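Local coordinates for protein beta-1,4-galactanase (Thielavia heterothallica, PDB 1HJU) that hydrolyses the beta-1,4-galactosidic linkages of type I arabinogalactans, as a glycoside hydrolase of family 53, at residues 244-249 against 291-296; 37-42 against 324-329; 111-116 against 162-167. All blocks are in the same frame, centred on the assembly; numbering follows the deposited sequence.

Interaction 1: residues 244-249 against 291-296; sequences VETNWP and VGLFYW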
loop_
_atom_site.group_PDB
_atom_site.type_symbol
_atom_site.label_atom_id
_atom_site.label_comp_id
_atom_site.label_asym_id
_atom_site.label_seq_id
_atom_site.Cartn_x
_atom_site.Cartn_y
_atom_site.Cartn_z
ATOM N N VAL A 244 0.323 -5.472 -0.347
ATOM C CA VAL A 244 -0.175 -4.195 0.172
ATOM C C VAL A 244 -1.221 -3.477 -0.669
ATOM O O VAL A 244 -1.711 -2.418 -0.285
ATOM C CB VAL A 244 0.999 -3.235 0.448
ATOM C CG1 VAL A 244 1.948 -3.874 1.451
ATOM C CG2 VAL A 244 1.741 -2.921 -0.843
ATOM N N GLU A 245 -1.565 -4.058 -1.810
ATOM C CA GLU A 245 -2.572 -3.487 -2.697
ATOM C C GLU A 245 -3.181 -4.592 -3.532
ATOM O O GLU A 245 -2.459 -5.391 -4.117
ATOM C CB GLU A 245 -1.958 -2.458 -3.659
ATOM C CG GLU A 245 -1.751 -1.082 -3.082
ATOM C CD GLU A 245 -1.353 -0.066 -4.140
ATOM O OE1 GLU A 245 -1.892 -0.129 -5.270
ATOM O OE2 GLU A 245 -0.509 0.796 -3.825
ATOM N N THR A 246 -4.509 -4.648 -3.573
ATOM C CA THR A 246 -5.202 -5.622 -4.405
ATOM C C THR A 246 -6.654 -5.190 -4.575
ATOM O O THR A 246 -7.174 -4.412 -3.770
ATOM C CB THR A 246 -5.121 -7.054 -3.814
ATOM O OG1 THR A 246 -5.502 -8.002 -4.822
ATOM C CG2 THR A 246 -6.042 -7.203 -2.609
ATOM N N ASN A 247 -7.293 -5.682 -5.633
ATOM C CA ASN A 247 -8.686 -5.357 -5.956
ATOM C C ASN A 247 -9.329 -6.550 -6.661
ATOM O O ASN A 247 -8.637 -7.368 -7.276
ATOM C CB ASN A 247 -8.770 -4.202 -6.976
ATOM C CG ASN A 247 -8.805 -2.811 -6.349
ATOM O OD1 ASN A 247 -8.787 -1.817 -7.077
ATOM N ND2 ASN A 247 -8.866 -2.729 -5.020
ATOM N N TRP A 248 -10.651 -6.640 -6.564
ATOM C CA TRP A 248 -11.414 -7.642 -7.303
ATOM C C TRP A 248 -12.710 -6.932 -7.627
ATOM O O TRP A 248 -13.373 -6.394 -6.745
ATOM C CB TRP A 248 -11.694 -8.925 -6.527
ATOM C CG TRP A 248 -12.414 -9.888 -7.424
ATOM C CD1 TRP A 248 -13.758 -10.097 -7.490
ATOM C CD2 TRP A 248 -11.838 -10.671 -8.483
ATOM N NE1 TRP A 248 -14.057 -10.953 -8.521
ATOM C CE2 TRP A 248 -12.899 -11.322 -9.147
ATOM C CE3 TRP A 248 -10.526 -10.880 -8.936
ATOM C CZ2 TRP A 248 -12.694 -12.170 -10.239
ATOM C CZ3 TRP A 248 -10.320 -11.724 -10.023
ATOM C CH2 TRP A 248 -11.400 -12.358 -10.664
ATOM N N PRO A 249 -13.091 -6.916 -8.905
ATOM C CA PRO A 249 -14.317 -6.236 -9.317
ATOM C C PRO A 249 -15.660 -6.893 -9.073
ATOM O O PRO A 249 -15.804 -8.114 -9.128
ATOM C CB PRO A 249 -14.071 -5.982 -10.800
ATOM C CG PRO A 249 -13.325 -7.196 -11.211
ATOM C CD PRO A 249 -12.360 -7.452 -10.069
ATOM N N VAL A 291 2.818 -12.135 6.087
ATOM C CA VAL A 291 2.007 -11.622 7.183
ATOM C C VAL A 291 0.870 -10.632 6.924
ATOM O O VAL A 291 0.129 -10.311 7.852
ATOM C CB VAL A 291 2.930 -10.993 8.250
ATOM C CG1 VAL A 291 3.922 -12.033 8.756
ATOM C CG2 VAL A 291 3.684 -9.809 7.654
ATOM N N GLY A 292 0.711 -10.144 5.698
ATOM C CA GLY A 292 -0.359 -9.185 5.478
ATOM C C GLY A 292 -1.008 -9.090 4.113
ATOM O O GLY A 292 -0.446 -9.509 3.102
ATOM N N LEU A 293 -2.211 -8.520 4.108
ATOM C CA LEU A 293 -2.999 -8.314 2.899
ATOM C C LEU A 293 -3.777 -7.021 3.083
ATOM O O LEU A 293 -4.421 -6.835 4.114
ATOM C CB LEU A 293 -3.986 -9.468 2.690
ATOM C CG LEU A 293 -4.996 -9.308 1.544
ATOM C CD1 LEU A 293 -4.259 -9.135 0.228
ATOM C CD2 LEU A 293 -5.896 -10.535 1.470
ATOM N N PHE A 294 -3.713 -6.133 2.091
ATOM C CA PHE A 294 -4.423 -4.857 2.143
ATOM C C PHE A 294 -5.199 -4.621 0.850
ATOM O O PHE A 294 -4.625 -4.649 -0.239
ATOM C CB PHE A 294 -3.455 -3.685 2.336
ATOM C CG PHE A 294 -2.797 -3.642 3.690
ATOM C CD1 PHE A 294 -1.744 -4.500 3.996
ATOM C CD2 PHE A 294 -3.219 -2.727 4.655
ATOM C CE1 PHE A 294 -1.122 -4.451 5.242
ATOM C CE2 PHE A 294 -2.603 -2.672 5.905
ATOM C CZ PHE A 294 -1.551 -3.534 6.198
ATOM N N TYR A 295 -6.502 -4.393 0.977
ATOM C CA TYR A 295 -7.345 -4.129 -0.184
ATOM C C TYR A 295 -7.205 -2.633 -0.465
ATOM O O TYR A 295 -7.197 -1.832 0.466
ATOM C CB TYR A 295 -8.802 -4.462 0.134
ATOM C CG TYR A 295 -9.661 -4.573 -1.101
ATOM C CD1 TYR A 295 -9.808 -5.792 -1.764
ATOM C CD2 TYR A 295 -10.288 -3.448 -1.637
ATOM C CE1 TYR A 295 -10.554 -5.888 -2.929
ATOM C CE2 TYR A 295 -11.041 -3.535 -2.806
ATOM C CZ TYR A 295 -11.168 -4.755 -3.450
ATOM O OH TYR A 295 -11.881 -4.839 -4.625
ATOM N N TRP A 296 -7.095 -2.243 -1.730
ATOM C CA TRP A 296 -6.931 -0.821 -2.022
ATOM C C TRP A 296 -8.219 -0.029 -2.240
ATOM O O TRP A 296 -8.989 -0.318 -3.158
ATOM C CB TRP A 296 -6.018 -0.620 -3.243
ATOM C CG TRP A 296 -5.516 0.792 -3.370
ATOM C CD1 TRP A 296 -4.675 1.439 -2.510
ATOM C CD2 TRP A 296 -5.840 1.741 -4.402
ATOM N NE1 TRP A 296 -4.452 2.729 -2.939
ATOM C CE2 TRP A 296 -5.154 2.942 -4.096
ATOM C CE3 TRP A 296 -6.643 1.695 -5.554
ATOM C CZ2 TRP A 296 -5.244 4.089 -4.903
ATOM C CZ3 TRP A 296 -6.733 2.839 -6.359
ATOM C CH2 TRP A 296 -6.036 4.019 -6.025
#

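Interaction 2: residues 37-42 against 324-329; sequences AANGVN and SSLSVF. With SO4 (sulfate ion), chain G.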
loop_
_atom_site.group_PDB
_atom_site.type_symbol
_atom_site.label_atom_id
_atom_site.label_comp_id
_atom_site.label_asym_id
_atom_site.label_seq_id
_atom_site.Cartn_x
_atom_site.Cartn_y
_atom_site.Cartn_z
ATOM N N ALA A 37 -13.443 -1.804 11.334
ATOM C CA ALA A 37 -13.069 -2.566 12.520
ATOM C C ALA A 37 -14.079 -3.673 12.790
ATOM O O ALA A 37 -13.703 -4.816 13.055
ATOM C CB ALA A 37 -12.969 -1.648 13.735
ATOM N N ALA A 38 -15.362 -3.332 12.717
ATOM C CA ALA A 38 -16.422 -4.300 12.969
ATOM C C ALA A 38 -16.343 -5.474 12.002
ATOM O O ALA A 38 -16.808 -6.574 12.317
ATOM C CB ALA A 38 -17.791 -3.625 12.866
ATOM N N ASN A 39 -15.750 -5.245 10.832
ATOM C CA ASN A 39 -15.634 -6.300 9.833
ATOM C C ASN A 39 -14.307 -7.058 9.807
ATOM O O ASN A 39 -14.013 -7.753 8.835
ATOM C CB ASN A 39 -15.946 -5.750 8.439
ATOM C CG ASN A 39 -17.430 -5.517 8.228
ATOM O OD1 ASN A 39 -18.080 -6.453 7.555
ATOM N ND2 ASN A 39 -17.990 -4.514 8.679
ATOM N N GLY A 40 -13.509 -6.929 10.864
ATOM C CA GLY A 40 -12.256 -7.666 10.925
ATOM C C GLY A 40 -10.977 -6.924 10.570
ATOM O O GLY A 40 -9.884 -7.419 10.834
ATOM N N VAL A 41 -11.098 -5.748 9.967
ATOM C CA VAL A 41 -9.920 -4.975 9.598
ATOM C C VAL A 41 -9.178 -4.538 10.859
ATOM O O VAL A 41 -9.802 -4.064 11.809
ATOM C CB VAL A 41 -10.316 -3.710 8.802
ATOM C CG1 VAL A 41 -9.082 -2.886 8.495
ATOM C CG2 VAL A 41 -11.036 -4.098 7.517
ATOM N N ASN A 42 -7.854 -4.701 10.879
ATOM C CA ASN A 42 -7.076 -4.278 12.044
ATOM C C ASN A 42 -6.003 -3.250 11.708
ATOM O O ASN A 42 -5.320 -2.743 12.602
ATOM C CB ASN A 42 -6.426 -5.475 12.761
ATOM C CG ASN A 42 -5.383 -6.200 11.910
ATOM O OD1 ASN A 42 -4.944 -5.712 10.864
ATOM N ND2 ASN A 42 -4.972 -7.372 12.378
ATOM N N SER A 324 -21.552 -7.136 1.478
ATOM C CA SER A 324 -21.346 -8.363 2.240
ATOM C C SER A 324 -19.904 -8.855 2.197
ATOM O O SER A 324 -19.457 -9.563 3.095
ATOM C CB SER A 324 -22.268 -9.463 1.711
ATOM O OG SER A 324 -21.953 -9.770 0.364
ATOM N N SER A 325 -19.176 -8.471 1.153
ATOM C CA SER A 325 -17.792 -8.898 1.002
ATOM C C SER A 325 -16.829 -8.310 2.037
ATOM O O SER A 325 -15.746 -8.855 2.253
ATOM C CB SER A 325 -17.299 -8.565 -0.411
ATOM O OG SER A 325 -17.456 -7.185 -0.689
ATOM N N LEU A 326 -17.220 -7.214 2.681
ATOM C CA LEU A 326 -16.361 -6.572 3.676
ATOM C C LEU A 326 -16.030 -7.464 4.879
ATOM O O LEU A 326 -14.970 -7.322 5.484
ATOM C CB LEU A 326 -17.007 -5.280 4.198
ATOM C CG LEU A 326 -16.201 -3.972 4.194
ATOM C CD1 LEU A 326 -16.576 -3.167 5.431
ATOM C CD2 LEU A 326 -14.707 -4.233 4.186
ATOM N N SER A 327 -16.936 -8.369 5.240
ATOM C CA SER A 327 -16.716 -9.250 6.388
ATOM C C SER A 327 -15.645 -10.315 6.134
ATOM O O SER A 327 -15.334 -11.107 7.023
ATOM C CB SER A 327 -18.017 -9.949 6.767
ATOM O OG SER A 327 -18.403 -10.839 5.736
ATOM N N VAL A 328 -15.104 -10.349 4.922
ATOM C CA VAL A 328 -14.070 -11.322 4.591
ATOM C C VAL A 328 -12.871 -11.159 5.524
ATOM O O VAL A 328 -12.167 -12.123 5.820
ATOM C CB VAL A 328 -13.591 -11.158 3.127
ATOM C CG1 VAL A 328 -12.905 -9.804 2.947
ATOM C CG2 VAL A 328 -12.645 -12.297 2.759
ATOM N N PHE A 329 -12.645 -9.937 5.996
ATOM C CA PHE A 329 -11.518 -9.669 6.888
ATOM C C PHE A 329 -11.669 -10.329 8.257
ATOM O O PHE A 329 -10.745 -10.308 9.071
ATOM C CB PHE A 329 -11.321 -8.160 7.036
ATOM C CG PHE A 329 -10.901 -7.491 5.762
ATOM C CD1 PHE A 329 -9.599 -7.631 5.292
ATOM C CD2 PHE A 329 -11.819 -6.776 4.999
ATOM C CE1 PHE A 329 -9.216 -7.067 4.078
ATOM C CE2 PHE A 329 -11.446 -6.212 3.787
ATOM C CZ PHE A 329 -10.141 -6.360 3.325
HETATM S S SO4 G . -5.943 -9.253 15.653
HETATM O O1 SO4 G . -5.360 -9.388 17.157
HETATM O O2 SO4 G . -5.893 -7.839 15.363
HETATM O O3 SO4 G . -5.227 -9.974 14.832
HETATM O O4 SO4 G . -7.317 -9.655 15.800
HETATM O O HOH W 1 -19.539 -7.282 5.442
#

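Interaction 3: residues 111-116 against 162-167; sequences NYTLDA and WGIKDS. With NAG (2-acetamido-2-deoxy-beta-D-glucopyranose), chain E.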
loop_
_atom_site.group_PDB
_atom_site.type_symbol
_atom_site.label_atom_id
_atom_site.label_comp_id
_atom_site.label_asym_id
_atom_site.label_seq_id
_atom_site.Cartn_x
_atom_site.Cartn_y
_atom_site.Cartn_z
ATOM N N ASN A 111 15.815 14.400 6.067
ATOM C CA ASN A 111 15.169 15.431 6.875
ATOM C C ASN A 111 13.655 15.328 6.825
ATOM O O ASN A 111 12.987 15.414 7.851
ATOM C CB ASN A 111 15.561 16.833 6.403
ATOM C CG ASN A 111 17.019 17.145 6.646
ATOM O OD1 ASN A 111 17.707 16.433 7.379
ATOM N ND2 ASN A 111 17.486 18.226 6.030
ATOM N N TYR A 112 13.120 15.167 5.620
ATOM C CA TYR A 112 11.680 15.062 5.440
ATOM C C TYR A 112 11.099 13.874 6.205
ATOM O O TYR A 112 10.096 14.006 6.904
ATOM C CB TYR A 112 11.338 14.911 3.957
ATOM C CG TYR A 112 9.911 14.464 3.719
ATOM C CD1 TYR A 112 8.854 15.378 3.751
ATOM C CD2 TYR A 112 9.614 13.121 3.494
ATOM C CE1 TYR A 112 7.539 14.961 3.560
ATOM C CE2 TYR A 112 8.303 12.694 3.305
ATOM C CZ TYR A 112 7.274 13.616 3.337
ATOM O OH TYR A 112 5.981 13.193 3.139
ATOM N N THR A 113 11.726 12.712 6.047
ATOM C CA THR A 113 11.261 11.501 6.707
ATOM C C THR A 113 11.371 11.622 8.226
ATOM O O THR A 113 10.432 11.295 8.955
ATOM C CB THR A 113 12.059 10.271 6.221
ATOM O OG1 THR A 113 11.923 10.145 4.801
ATOM C CG2 THR A 113 11.540 8.997 6.878
ATOM N N LEU A 114 12.518 12.094 8.700
ATOM C CA LEU A 114 12.732 12.264 10.130
ATOM C C LEU A 114 11.677 13.224 10.677
ATOM O O LEU A 114 11.025 12.943 11.683
ATOM C CB LEU A 114 14.135 12.822 10.391
ATOM C CG LEU A 114 14.459 13.245 11.827
ATOM C CD1 LEU A 114 14.403 12.034 12.748
ATOM C CD2 LEU A 114 15.844 13.890 11.877
ATOM N N ASP A 115 11.516 14.360 10.004
ATOM C CA ASP A 115 10.544 15.364 10.413
ATOM C C ASP A 115 9.127 14.791 10.482
ATOM O O ASP A 115 8.419 14.986 11.470
ATOM C CB ASP A 115 10.561 16.538 9.434
ATOM C CG ASP A 115 9.514 17.578 9.762
ATOM O OD1 ASP A 115 9.677 18.277 10.785
ATOM O OD2 ASP A 115 8.521 17.691 9.004
ATOM N N ALA A 116 8.715 14.103 9.421
ATOM C CA ALA A 116 7.384 13.510 9.371
ATOM C C ALA A 116 7.195 12.489 10.491
ATOM O O ALA A 116 6.146 12.449 11.128
ATOM C CB ALA A 116 7.153 12.849 8.021
ATOM N N TRP A 162 16.964 5.426 7.607
ATOM C CA TRP A 162 17.549 6.002 8.806
ATOM C C TRP A 162 16.828 7.249 9.306
ATOM O O TRP A 162 17.006 7.654 10.449
ATOM C CB TRP A 162 19.044 6.260 8.599
ATOM C CG TRP A 162 19.808 4.987 8.765
ATOM C CD1 TRP A 162 20.106 4.073 7.795
ATOM C CD2 TRP A 162 20.230 4.405 10.005
ATOM N NE1 TRP A 162 20.682 2.953 8.354
ATOM C CE2 TRP A 162 20.772 3.132 9.709
ATOM C CE3 TRP A 162 20.202 4.836 11.338
ATOM C CZ2 TRP A 162 21.277 2.283 10.700
ATOM C CZ3 TRP A 162 20.704 3.988 12.326
ATOM C CH2 TRP A 162 21.236 2.728 11.998
ATOM N N GLY A 163 16.010 7.854 8.455
ATOM C CA GLY A 163 15.250 9.010 8.892
ATOM C C GLY A 163 14.221 8.497 9.892
ATOM O O GLY A 163 13.850 9.179 10.845
ATOM N N ILE A 164 13.769 7.269 9.667
ATOM C CA ILE A 164 12.794 6.634 10.542
ATOM C C ILE A 164 13.492 6.126 11.803
ATOM O O ILE A 164 13.006 6.330 12.919
ATOM C CB ILE A 164 12.123 5.445 9.836
ATOM C CG1 ILE A 164 11.326 5.947 8.631
ATOM C CG2 ILE A 164 11.223 4.682 10.820
ATOM C CD1 ILE A 164 10.664 4.841 7.835
ATOM N N LYS A 165 14.636 5.471 11.616
ATOM C CA LYS A 165 15.404 4.921 12.731
ATOM C C LYS A 165 15.910 5.989 13.701
ATOM O O LYS A 165 16.014 5.734 14.898
ATOM C CB LYS A 165 16.591 4.099 12.208
ATOM C CG LYS A 165 16.203 2.832 11.448
ATOM C CD LYS A 165 17.440 2.154 10.858
ATOM C CE LYS A 165 17.075 0.979 9.968
ATOM N NZ LYS A 165 16.430 -0.140 10.715
ATOM N N ASP A 166 16.227 7.179 13.193
ATOM C CA ASP A 166 16.714 8.263 14.049
ATOM C C ASP A 166 15.579 9.098 14.635
ATOM O O ASP A 166 15.829 10.043 15.377
ATOM C CB ASP A 166 17.652 9.204 13.278
ATOM C CG ASP A 166 18.967 8.541 12.876
ATOM O OD1 ASP A 166 19.319 7.487 13.450
ATOM O OD2 ASP A 166 19.658 9.085 11.991
ATOM N N SER A 167 14.337 8.757 14.308
ATOM C CA SER A 167 13.192 9.519 14.804
ATOM C C SER A 167 12.793 9.169 16.238
ATOM O O SER A 167 13.357 8.259 16.844
ATOM C CB SER A 167 11.984 9.310 13.886
ATOM O OG SER A 167 11.418 8.023 14.061
HETATM C C1 NAG E . 18.667 18.903 6.527
HETATM C C2 NAG E . 19.055 20.044 5.576
HETATM C C3 NAG E . 20.263 20.816 6.124
HETATM C C4 NAG E . 20.061 21.205 7.595
HETATM C C5 NAG E . 19.645 19.978 8.413
HETATM C C6 NAG E . 19.353 20.294 9.867
HETATM C C7 NAG E . 18.639 19.767 3.214
HETATM C C8 NAG E . 19.236 19.469 1.845
HETATM N N2 NAG E . 19.387 19.489 4.277
HETATM O O3 NAG E . 20.464 21.988 5.349
HETATM O O4 NAG E . 21.271 21.737 8.117
HETATM O O5 NAG E . 18.448 19.404 7.852
HETATM O O6 NAG E . 18.158 21.049 9.997
HETATM O O7 NAG E . 17.511 20.252 3.298
#

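Interaction 1: residues 244-249 against 291-296
Thr246 and Trp296 tie together the C-terminal ends of strands 240-245 and 290-296, the seventh and eighth strands of a parallel (beta/alpha)8 TIM barrel. The backbone N of Trp296 donates an almost straight hydrogen bond (173°) to Thr246 O at 3.0 Å. Packing is tight where 246-248 runs over Tyr295: Thr246 O hangs 3.5 Å above the centre of the phenol ring, and the Asn247 amide nitrogen lies over the same face, with ND2 3.2 Å from CE2 of Tyr295. Asparagine suits this place because its short amide can also donate through ND2 to a lone pair of Trp296 O, at 3.0 Å and in plane. With CG of Tyr295 anti to its backbone N (chi1 -164°), the ring carries its hydroxyl to Trp248, whose N donates to OH over 2.9 Å; Asn313 O is a further partner of that hydroxyl. Threonine also presents CG2 to Leu293 CD1, while OG1 is bonded to Phe213 O.

The catalytic side is looser. Here Trp296 is partly exposed, and Glu245, the nucleophile, runs alongside the indole with carboxylate and ring planes 21° apart. Arg45 and Tyr214 hold the carboxylate oxygens; the indole meets the side chain through van der Waals contact. The nearest atoms of this pair, Glu245 CG and Trp296 CD1, are 3.9 Å apart.

Interaction 2: residues 37-42 against 324-329
Asn39 makes the first touch of this segment, reaching from the end of helix 32-38 toward Leu326 and Ser327. The backbone brings its CB to 3.5 Å from Leu326 O, and with CG anti to the carbonyl carbon (chi1 -75°) the amide lies across the leucine side chain at about a right angle; CD1 of Leu326 is 3.8 Å from CG of Asn39. The two ends of the amide have different tasks. ND2 turns back to Ile35 O in its own helix, whereas OD1 probably accepts from a water at 2.7 Å. That water in turn takes a weak bond from Ser327 N, bridging two groups whose direct approach is badly angled. In 324-329 the short hydroxyl of Ser327 reaches back through OG to Ser324 O, and also meets Arg331. Asn39 O, for its part, comes within 3.3 Å of Phe329 CB.

Next, Gly40 ends the helix as the C-prime residue of a Schellman motif, with Gly40 N bonded to Ala37 O and Val41 N to Leu36 O, just before the chain enters the second strand of the TIM barrel, 43-48. Its phi of 100° favours glycine, and Phe329 O occupies the space where a beta carbon would stand; instead Gly40 CA makes a C-H...O contact with that oxygen at 3.6 Å.

Val41 then spreads CG2 over one face of the Phe329 ring, a CH-pi contact 4.1 Å from CG2 to the centroid and 28° off the normal. A branched, apolar side chain fits this buried spot, which Leu36 also lines.

Asn42 closes the segment away from 324-329: its ND2, also bonded to Thr3 O, donates to O2 of a sulfate ion at 3.2 Å. The ion, probably from the crystallisation liquor, is bound by Arg5 too.

Interaction 3: residues 111-116 against 162-167
Leu114 and Gly163 mark where 111-116 and 162-167 come closest, on two outer helices of the TIM barrel, 102-122 and 150-165, which follow the third and fourth strands. Their CA atoms are only 4.3 Å apart, near enough for a C-H...O contact in which Leu114 CA meets Gly163 O at 3.4 Å (angle at the hydrogen 140°). Glycine permits this intimacy: a beta carbon at 163 would run into Thr113 CB.

Side chains add to this backbone contact. Thr113 points at the other helix, with OG1 anti to the carbonyl carbon (chi1 -58°); this leaves CG2 anti to the backbone N, and the methyl arrives 3.5 Å from Ile164 CG1. Its hydroxyl, turned back beside the backbone N, is bonded to Leu109 O and Tyr82 OH, so threonine serves both the apolar seam and the polar backbone. Ile164 itself leans inward onto the strand residues Val130 and Ile132, linking the helix layer to the barrel wall.

Leu114 bends its end toward the residues just after the other helix, where CD1 lies 3.5 Å from Ser167 CA and 3.6 Å from Asp166 O.

Asn111, on the outward side, and Thr113 belong to an Asn-Tyr-Thr sequon, and Asn111 carries an N-linked sugar. At the helix end, Ile164 O is gripped twice by Ser167, through N and, at 2.6 Å, through OG.

In the fold
All three contacts belong to one TIM barrel. Interaction 2 joins 37-42 to the C-terminal 324-329 and so closes a loop of 281 residues that encloses the other two; within it interaction 3 closes before interaction 1 opens. Interaction 1 lies deep, its centre about 8 Å from that of the chain, joining strands seven and eight at the catalytic centre, where the side chains of Glu245 and Glu135, the proton donor, are about 4 Å apart. Interactions 1 and 2, centres about 13 Å apart, meet where Tyr295 CB packs 3.9 Å from Phe329 CZ, so the C-terminal segment packs beside the strand next to the nucleophile's. Interaction 3, in the helix layer, is remote from the annotated sites, its centre about 27 Å from interaction 1 and about 33 Å from interaction 2.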